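Local coordinates for protein nicotinate phosphoribosyltransferase (Vibrio cholerae, PDB 4HL7) that probably catalyses the ATP-dependent formation of nicotinate mononucleotide from nicotinate and phosphoribosyl pyrophosphate, a step of NAD biosynthesis, at residues D274-L277 against N278-R282; G326-F329 against D330-L333; L252-W255 against L256-F259. All coordinates share one frame; numbering follows the deposited sequence.

Interaction 1: D274-L277 against N278-R282; sequences DAFL and NDFNR
The carbonyl oxygen Phe276 O is gripped by two successive amides in the last turn of helix 273-279. Asp279 N binds it at 3.0 Å, from well above the carbonyl plane, and Phe280 N adds a weak bond of 2.9 Å. Phe280 N is also weakly bonded to Leu277 O, so three- and four-residue steps mix where the helix runs out; Phe280 itself has left helical geometry and is the centre of an inverse gamma turn. Just before it, Asn278 N makes the regular helical bond to Asp274 O, 3.1 Å. A water donates to Ala275 O at 2.8 Å and, weakly, to Asp279 OD1, while Asp279 OD2 is held by Gln248.

The rings of Phe276 and Phe280 lie side by side, pointing the same way from the helix. Both phenylalanines place CG opposite the backbone N (chi1 -178° for Phe276, -160° for Phe280). Their planes meet obliquely at 35°, with Phe276 CE2 3.5 Å from Phe280 CD2. Phe280 CB sits over the face of the Phe276 ring, 4.1 Å from its centroid, a CH-pi contact.

Both rings pack on Val291 of strand 290-293; helix 298-311 covers them through Met305, against Phe276, and Tyr309, against Phe280, while Ala275 and Asp279 face helix 247-258.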
loop_
_atom_site.group_PDB
_atom_site.type_symbol
_atom_site.label_atom_id
_atom_site.label_comp_id
_atom_site.label_asym_id
_atom_site.label_seq_id
_atom_site.Cartn_x
_atom_site.Cartn_y
_atom_site.Cartn_z
ATOM N N ASP A 274 -14.834 -12.389 9.004
ATOM C CA ASP A 274 -16.054 -13.198 8.744
ATOM C C ASP A 274 -16.736 -12.845 7.457
ATOM O O ASP A 274 -17.235 -13.735 6.774
ATOM C CB ASP A 274 -17.072 -13.143 9.889
ATOM C CG ASP A 274 -16.478 -13.622 11.198
ATOM O OD1 ASP A 274 -16.030 -14.777 11.270
ATOM O OD2 ASP A 274 -16.361 -12.795 12.119
ATOM N N ALA A 275 -16.838 -11.546 7.121
ATOM C CA ALA A 275 -17.441 -11.148 5.812
ATOM C C ALA A 275 -16.624 -11.665 4.666
ATOM O O ALA A 275 -17.172 -12.108 3.651
ATOM C CB ALA A 275 -17.538 -9.609 5.706
ATOM N N PHE A 276 -15.300 -11.560 4.788
ATOM C CA PHE A 276 -14.414 -12.073 3.743
ATOM C C PHE A 276 -14.610 -13.581 3.569
ATOM O O PHE A 276 -14.815 -14.063 2.447
ATOM C CB PHE A 276 -12.965 -11.826 4.082
ATOM C CG PHE A 276 -12.045 -12.302 2.992
ATOM C CD1 PHE A 276 -11.889 -11.566 1.806
ATOM C CD2 PHE A 276 -11.453 -13.513 3.108
ATOM C CE1 PHE A 276 -11.088 -12.065 0.772
ATOM C CE2 PHE A 276 -10.643 -14.022 2.095
ATOM C CZ PHE A 276 -10.454 -13.292 0.932
ATOM N N LEU A 277 -14.633 -14.326 4.674
ATOM C CA LEU A 277 -14.791 -15.802 4.531
ATOM C C LEU A 277 -16.115 -16.159 3.909
ATOM O O LEU A 277 -16.190 -17.112 3.150
ATOM C CB LEU A 277 -14.631 -16.488 5.902
ATOM C CG LEU A 277 -13.178 -16.360 6.433
ATOM C CD1 LEU A 277 -13.057 -17.165 7.720
ATOM C CD2 LEU A 277 -12.106 -16.771 5.434
ATOM N N ASN A 278 -17.163 -15.394 4.202
ATOM C CA ASN A 278 -18.458 -15.664 3.590
ATOM C C ASN A 278 -18.505 -15.383 2.110
ATOM O O ASN A 278 -19.314 -15.982 1.389
ATOM C CB ASN A 278 -19.589 -14.872 4.258
ATOM C CG ASN A 278 -19.900 -15.390 5.630
ATOM O OD1 ASN A 278 -19.523 -16.530 5.974
ATOM N ND2 ASN A 278 -20.585 -14.563 6.446
ATOM N N ASP A 279 -17.640 -14.494 1.638
ATOM C CA ASP A 279 -17.602 -14.200 0.192
ATOM C C ASP A 279 -16.629 -15.080 -0.587
ATOM O O ASP A 279 -16.789 -15.282 -1.797
ATOM C CB ASP A 279 -17.246 -12.686 -0.043
ATOM C CG ASP A 279 -18.423 -11.748 0.283
ATOM O OD1 ASP A 279 -19.619 -12.169 0.277
ATOM O OD2 ASP A 279 -18.153 -10.588 0.576
ATOM N N PHE A 280 -15.630 -15.596 0.102
ATOM C CA PHE A 280 -14.453 -16.213 -0.557
ATOM C C PHE A 280 -14.778 -17.681 -0.801
ATOM O O PHE A 280 -14.284 -18.560 -0.089
ATOM C CB PHE A 280 -13.225 -16.024 0.340
ATOM C CG PHE A 280 -11.863 -16.168 -0.375
ATOM C CD1 PHE A 280 -11.581 -15.514 -1.585
ATOM C CD2 PHE A 280 -10.853 -16.917 0.229
ATOM C CE1 PHE A 280 -10.338 -15.662 -2.193
ATOM C CE2 PHE A 280 -9.615 -17.087 -0.382
ATOM C CZ PHE A 280 -9.339 -16.415 -1.587
ATOM N N ASN A 281 -15.681 -17.938 -1.789
ATOM C CA ASN A 281 -16.152 -19.287 -2.021
ATOM C C ASN A 281 -15.091 -20.185 -2.713
ATOM O O ASN A 281 -13.954 -19.792 -2.992
ATOM C CB ASN A 281 -17.453 -19.250 -2.819
ATOM C CG ASN A 281 -17.293 -18.568 -4.141
ATOM O OD1 ASN A 281 -16.359 -18.826 -4.854
ATOM N ND2 ASN A 281 -18.250 -17.689 -4.482
ATOM N N ARG A 282 -15.470 -21.424 -2.965
ATOM C CA ARG A 282 -14.491 -22.397 -3.370
ATOM C C ARG A 282 -13.871 -21.987 -4.725
ATOM O O ARG A 282 -12.635 -22.093 -4.923
ATOM C CB ARG A 282 -15.150 -23.815 -3.443
ATOM C CG ARG A 282 -14.108 -24.916 -3.654
ATOM C CD ARG A 282 -14.649 -26.359 -3.517
ATOM N NE ARG A 282 -15.287 -26.683 -4.759
ATOM C CZ ARG A 282 -14.597 -27.111 -5.828
ATOM N NH1 ARG A 282 -15.238 -27.347 -6.972
ATOM N NH2 ARG A 282 -13.264 -27.259 -5.722
HETATM O O HOH W 1 -17.833 -16.455 7.733
HETATM O O HOH W 2 -19.887 -11.574 3.234
#

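Interaction 2: G326-F329 against D330-L333; sequences GLDF and DQAL
Asp328 is the N-cap of helix 329-339: its carboxylate takes the backbone N of Gln331, and the side-chain amide of Gln331 as well. Asp328 puts CG between its own N and carbonyl carbon (chi1 49°), the rotamer that folds the carboxylate back over the first turn. Asp328 OD2 then takes Gln331 N at 2.8 Å, nearly straight, while Asp328 OD1 receives Gln331 NE2 at 3.1 Å.

Gln331 reaches back to do this. Its CG lies opposite the carbonyl carbon and the chain runs extended beyond it (chi2 -176°), crossing the aspartate at about a right angle. Amide and carboxylate planes stand 82° apart: NE2 meets OD1 from above the carboxylate, with OD1 close to the plane of the amide. Two bonds on one carboxylate, from different directions, should fix its rotation, and the helix start would be expected to favour its negative charge.

The loop leaves the C-terminal end of strand 320-323 in the parallel barrel sheet, and a sulfate ion, probably from the crystallisation liquor, is bound close to Gly326. Leu327, next to the cap, packs on Phe347 and Ile349 of strand 344-349. Leu327 CD2 lies 3.5 Å from Gln331 OE1, while Gln331 NE2 makes a second, weak bond of 3.3 Å to Gly326 O.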
loop_
_atom_site.group_PDB
_atom_site.type_symbol
_atom_site.label_atom_id
_atom_site.label_comp_id
_atom_site.label_asym_id
_atom_site.label_seq_id
_atom_site.Cartn_x
_atom_site.Cartn_y
_atom_site.Cartn_z
ATOM N N GLY A 326 2.791 -3.624 9.655
ATOM C CA GLY A 326 3.805 -2.929 10.422
ATOM C C GLY A 326 4.887 -3.854 10.970
ATOM O O GLY A 326 5.262 -3.764 12.130
ATOM N N LEU A 327 5.425 -4.715 10.106
ATOM C CA LEU A 327 6.395 -5.751 10.557
ATOM C C LEU A 327 7.784 -5.232 10.802
ATOM O O LEU A 327 8.199 -4.261 10.201
ATOM C CB LEU A 327 6.488 -6.842 9.480
ATOM C CG LEU A 327 5.138 -7.591 9.474
ATOM C CD1 LEU A 327 5.014 -8.364 8.176
ATOM C CD2 LEU A 327 4.953 -8.548 10.671
ATOM N N ASP A 328 8.527 -5.987 11.595
ATOM C CA ASP A 328 9.977 -5.905 11.666
ATOM C C ASP A 328 10.470 -7.362 11.579
ATOM O O ASP A 328 9.643 -8.312 11.491
ATOM C CB ASP A 328 10.434 -5.272 13.007
ATOM C CG ASP A 328 9.756 -5.907 14.221
ATOM O OD1 ASP A 328 9.195 -5.105 15.037
ATOM O OD2 ASP A 328 9.797 -7.196 14.391
ATOM N N PHE A 329 11.784 -7.556 11.605
ATOM C CA PHE A 329 12.294 -8.921 11.265
ATOM C C PHE A 329 11.992 -9.903 12.384
ATOM O O PHE A 329 11.743 -11.088 12.128
ATOM C CB PHE A 329 13.817 -8.942 11.001
ATOM C CG PHE A 329 14.260 -8.322 9.687
ATOM C CD1 PHE A 329 13.444 -8.325 8.552
ATOM C CD2 PHE A 329 15.564 -7.814 9.574
ATOM C CE1 PHE A 329 13.899 -7.760 7.351
ATOM C CE2 PHE A 329 16.052 -7.271 8.359
ATOM C CZ PHE A 329 15.217 -7.242 7.246
ATOM N N ASP A 330 12.018 -9.431 13.654
ATOM C CA ASP A 330 11.712 -10.355 14.723
ATOM C C ASP A 330 10.266 -10.829 14.708
ATOM O O ASP A 330 9.959 -11.986 14.998
ATOM C CB ASP A 330 12.170 -9.800 16.098
ATOM C CG ASP A 330 13.678 -9.745 16.179
ATOM O OD1 ASP A 330 14.312 -10.824 16.061
ATOM O OD2 ASP A 330 14.242 -8.646 16.276
ATOM N N GLN A 331 9.352 -9.944 14.377
ATOM C CA GLN A 331 7.961 -10.379 14.139
ATOM C C GLN A 331 7.870 -11.422 12.960
ATOM O O GLN A 331 7.131 -12.426 13.022
ATOM C CB GLN A 331 7.117 -9.166 13.790
ATOM C CG GLN A 331 6.738 -8.229 14.951
ATOM C CD GLN A 331 5.795 -7.088 14.455
ATOM O OE1 GLN A 331 4.698 -7.346 13.993
ATOM N NE2 GLN A 331 6.260 -5.850 14.527
ATOM N N ALA A 332 8.638 -11.181 11.922
ATOM C CA ALA A 332 8.570 -12.013 10.728
ATOM C C ALA A 332 9.076 -13.417 11.092
ATOM O O ALA A 332 8.411 -14.430 10.774
ATOM C CB ALA A 332 9.378 -11.403 9.614
ATOM N N LEU A 333 10.195 -13.476 11.841
ATOM C CA LEU A 333 10.752 -14.822 12.188
ATOM C C LEU A 333 9.785 -15.630 13.038
ATOM O O LEU A 333 9.680 -16.859 12.903
ATOM C CB LEU A 333 12.133 -14.720 12.826
ATOM C CG LEU A 333 13.246 -14.147 11.930
ATOM C CD1 LEU A 333 14.627 -14.099 12.655
ATOM C CD2 LEU A 333 13.362 -14.853 10.571
#

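Interaction 3: L252-W255 against L256-F259; sequences LERW and LTAF
Trp255 and Phe259 meet edge-to-face where helix 247-258 ends; Leu256, the other large contributor, lies against the backbone of the preceding turn. Phe259 brings the CE2 corner of its ring over the six-membered ring of the indole, 3.3 Å above the plane and over its centre. The nearest indole carbons are CE2 and CZ2, Trp255 CZ2 being 3.5 Å from Phe259 CE2. The ring planes are inclined at 56° and the centroids lie 4.7 Å apart.

Two torsions and the turn of the chain out of the helix at Phe259 set this up. Trp255 holds CG opposite its backbone N (chi1 -173°), and Phe259 swings its ring back beside its own N (chi1 -50°). The same rim of Phe259 faces the backbone of the tryptophan: Phe259 CD2 is 3.3 Å from Trp255 O, which lies near the plane of the phenyl ring.

Leu256 CB is 3.4 Å from Glu253 O, and Leu256 CG is 3.7 Å from Leu252 O. Beyond the turn its side chain reaches Leu284 and Ala287 of helix 282-287. The backbone bonding is irregular here: Thr257 N bonds Glu253 O at 3.3 Å, and Ala258 N makes weak bonds to both Arg254 O and Trp255 O.

With the indole NE1 bonded to Leu263 O, the ring pair itself is probably held mainly by dispersion, helped by electrostatics, since the slightly positive hydrogens on the phenyl edge face the indole pi cloud and a carbonyl oxygen.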
loop_
_atom_site.group_PDB
_atom_site.type_symbol
_atom_site.label_atom_id
_atom_site.label_comp_id
_atom_site.label_asym_id
_atom_site.label_seq_id
_atom_site.Cartn_x
_atom_site.Cartn_y
_atom_site.Cartn_z
ATOM N N LEU A 252 -13.924 -9.152 -5.876
ATOM C CA LEU A 252 -13.082 -10.379 -6.080
ATOM C C LEU A 252 -13.232 -10.991 -7.493
ATOM O O LEU A 252 -12.228 -11.335 -8.138
ATOM C CB LEU A 252 -13.353 -11.467 -5.004
ATOM C CG LEU A 252 -13.018 -11.099 -3.523
ATOM C CD1 LEU A 252 -13.736 -12.038 -2.597
ATOM C CD2 LEU A 252 -11.483 -11.237 -3.373
ATOM N N GLU A 253 -14.462 -11.142 -7.963
ATOM C CA GLU A 253 -14.704 -11.707 -9.264
ATOM C C GLU A 253 -14.115 -10.854 -10.375
ATOM O O GLU A 253 -13.545 -11.371 -11.331
ATOM C CB GLU A 253 -16.242 -11.877 -9.447
ATOM C CG GLU A 253 -16.754 -12.928 -8.457
ATOM C CD GLU A 253 -18.259 -13.032 -8.512
ATOM O OE1 GLU A 253 -18.883 -12.023 -8.818
ATOM O OE2 GLU A 253 -18.790 -14.111 -8.239
ATOM N N ARG A 254 -14.274 -9.543 -10.279
ATOM C CA ARG A 254 -13.897 -8.670 -11.385
ATOM C C ARG A 254 -12.383 -8.521 -11.489
ATOM O O ARG A 254 -11.878 -8.235 -12.554
ATOM C CB ARG A 254 -14.531 -7.304 -11.221
ATOM C CG ARG A 254 -16.015 -7.406 -11.589
ATOM C CD ARG A 254 -16.549 -6.157 -12.241
ATOM N NE ARG A 254 -17.448 -6.509 -13.356
ATOM C CZ ARG A 254 -18.012 -5.622 -14.159
ATOM N NH1 ARG A 254 -17.807 -4.325 -13.946
ATOM N NH2 ARG A 254 -18.815 -6.024 -15.156
ATOM N N TRP A 255 -11.648 -8.713 -10.395
ATOM C CA TRP A 255 -10.181 -8.726 -10.527
ATOM C C TRP A 255 -9.758 -9.843 -11.487
ATOM O O TRP A 255 -8.888 -9.683 -12.327
ATOM C CB TRP A 255 -9.501 -8.930 -9.154
ATOM C CG TRP A 255 -8.001 -8.790 -9.231
ATOM C CD1 TRP A 255 -7.019 -9.787 -9.319
ATOM C CD2 TRP A 255 -7.277 -7.535 -9.368
ATOM N NE1 TRP A 255 -5.739 -9.196 -9.441
ATOM C CE2 TRP A 255 -5.857 -7.854 -9.420
ATOM C CE3 TRP A 255 -7.665 -6.206 -9.407
ATOM C CZ2 TRP A 255 -4.879 -6.860 -9.539
ATOM C CZ3 TRP A 255 -6.662 -5.223 -9.495
ATOM C CH2 TRP A 255 -5.316 -5.556 -9.546
ATOM N N LEU A 256 -10.373 -11.014 -11.322
ATOM C CA LEU A 256 -10.083 -12.181 -12.167
ATOM C C LEU A 256 -10.475 -11.969 -13.651
ATOM O O LEU A 256 -9.814 -12.464 -14.536
ATOM C CB LEU A 256 -10.820 -13.395 -11.626
ATOM C CG LEU A 256 -10.341 -13.790 -10.194
ATOM C CD1 LEU A 256 -11.160 -15.011 -9.706
ATOM C CD2 LEU A 256 -8.810 -14.001 -9.970
ATOM N N THR A 257 -11.522 -11.196 -13.912
ATOM C CA THR A 257 -11.966 -10.991 -15.325
ATOM C C THR A 257 -11.295 -9.781 -15.976
ATOM O O THR A 257 -11.487 -9.538 -17.172
ATOM C CB THR A 257 -13.477 -10.913 -15.439
ATOM O OG1 THR A 257 -13.975 -9.962 -14.540
ATOM C CG2 THR A 257 -14.100 -12.285 -15.075
ATOM N N ALA A 258 -10.532 -9.035 -15.173
ATOM C CA ALA A 258 -9.737 -7.880 -15.663
ATOM C C ALA A 258 -8.443 -8.308 -16.347
ATOM O O ALA A 258 -7.895 -7.552 -17.120
ATOM C CB ALA A 258 -9.437 -6.957 -14.500
ATOM N N PHE A 259 -7.951 -9.515 -16.044
ATOM C CA PHE A 259 -6.602 -9.976 -16.505
ATOM C C PHE A 259 -6.666 -11.461 -16.834
ATOM O O PHE A 259 -7.417 -12.193 -16.161
ATOM C CB PHE A 259 -5.549 -9.836 -15.395
ATOM C CG PHE A 259 -5.502 -8.460 -14.703
ATOM C CD1 PHE A 259 -4.669 -7.442 -15.191
ATOM C CD2 PHE A 259 -6.194 -8.227 -13.503
ATOM C CE1 PHE A 259 -4.606 -6.195 -14.510
ATOM C CE2 PHE A 259 -6.117 -7.011 -12.804
ATOM C CZ PHE A 259 -5.335 -5.968 -13.335
#

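Along the chain the contacts come in the order interaction 3, interaction 1, interaction 2. Each joins residues of a single continuous stretch, so none closes a long loop, nests within or crosses another. Interaction 3, ending helix 247-258, packs against helix 282-287; strand 265-267 then leads to interaction 1, which joins the end of helix 273-279 to strand 290-293 and helix 298-311. The two touch: Leu252 of interaction 3 packs on the rings of Phe276 and Phe280. The chain then adds helix 282-287, strand 290-293, helix 298-311 and strand 320-323 before interaction 2 starts helix 329-339, its nearest atoms about 18 Å from interaction 1 and about 20 Å from interaction 3.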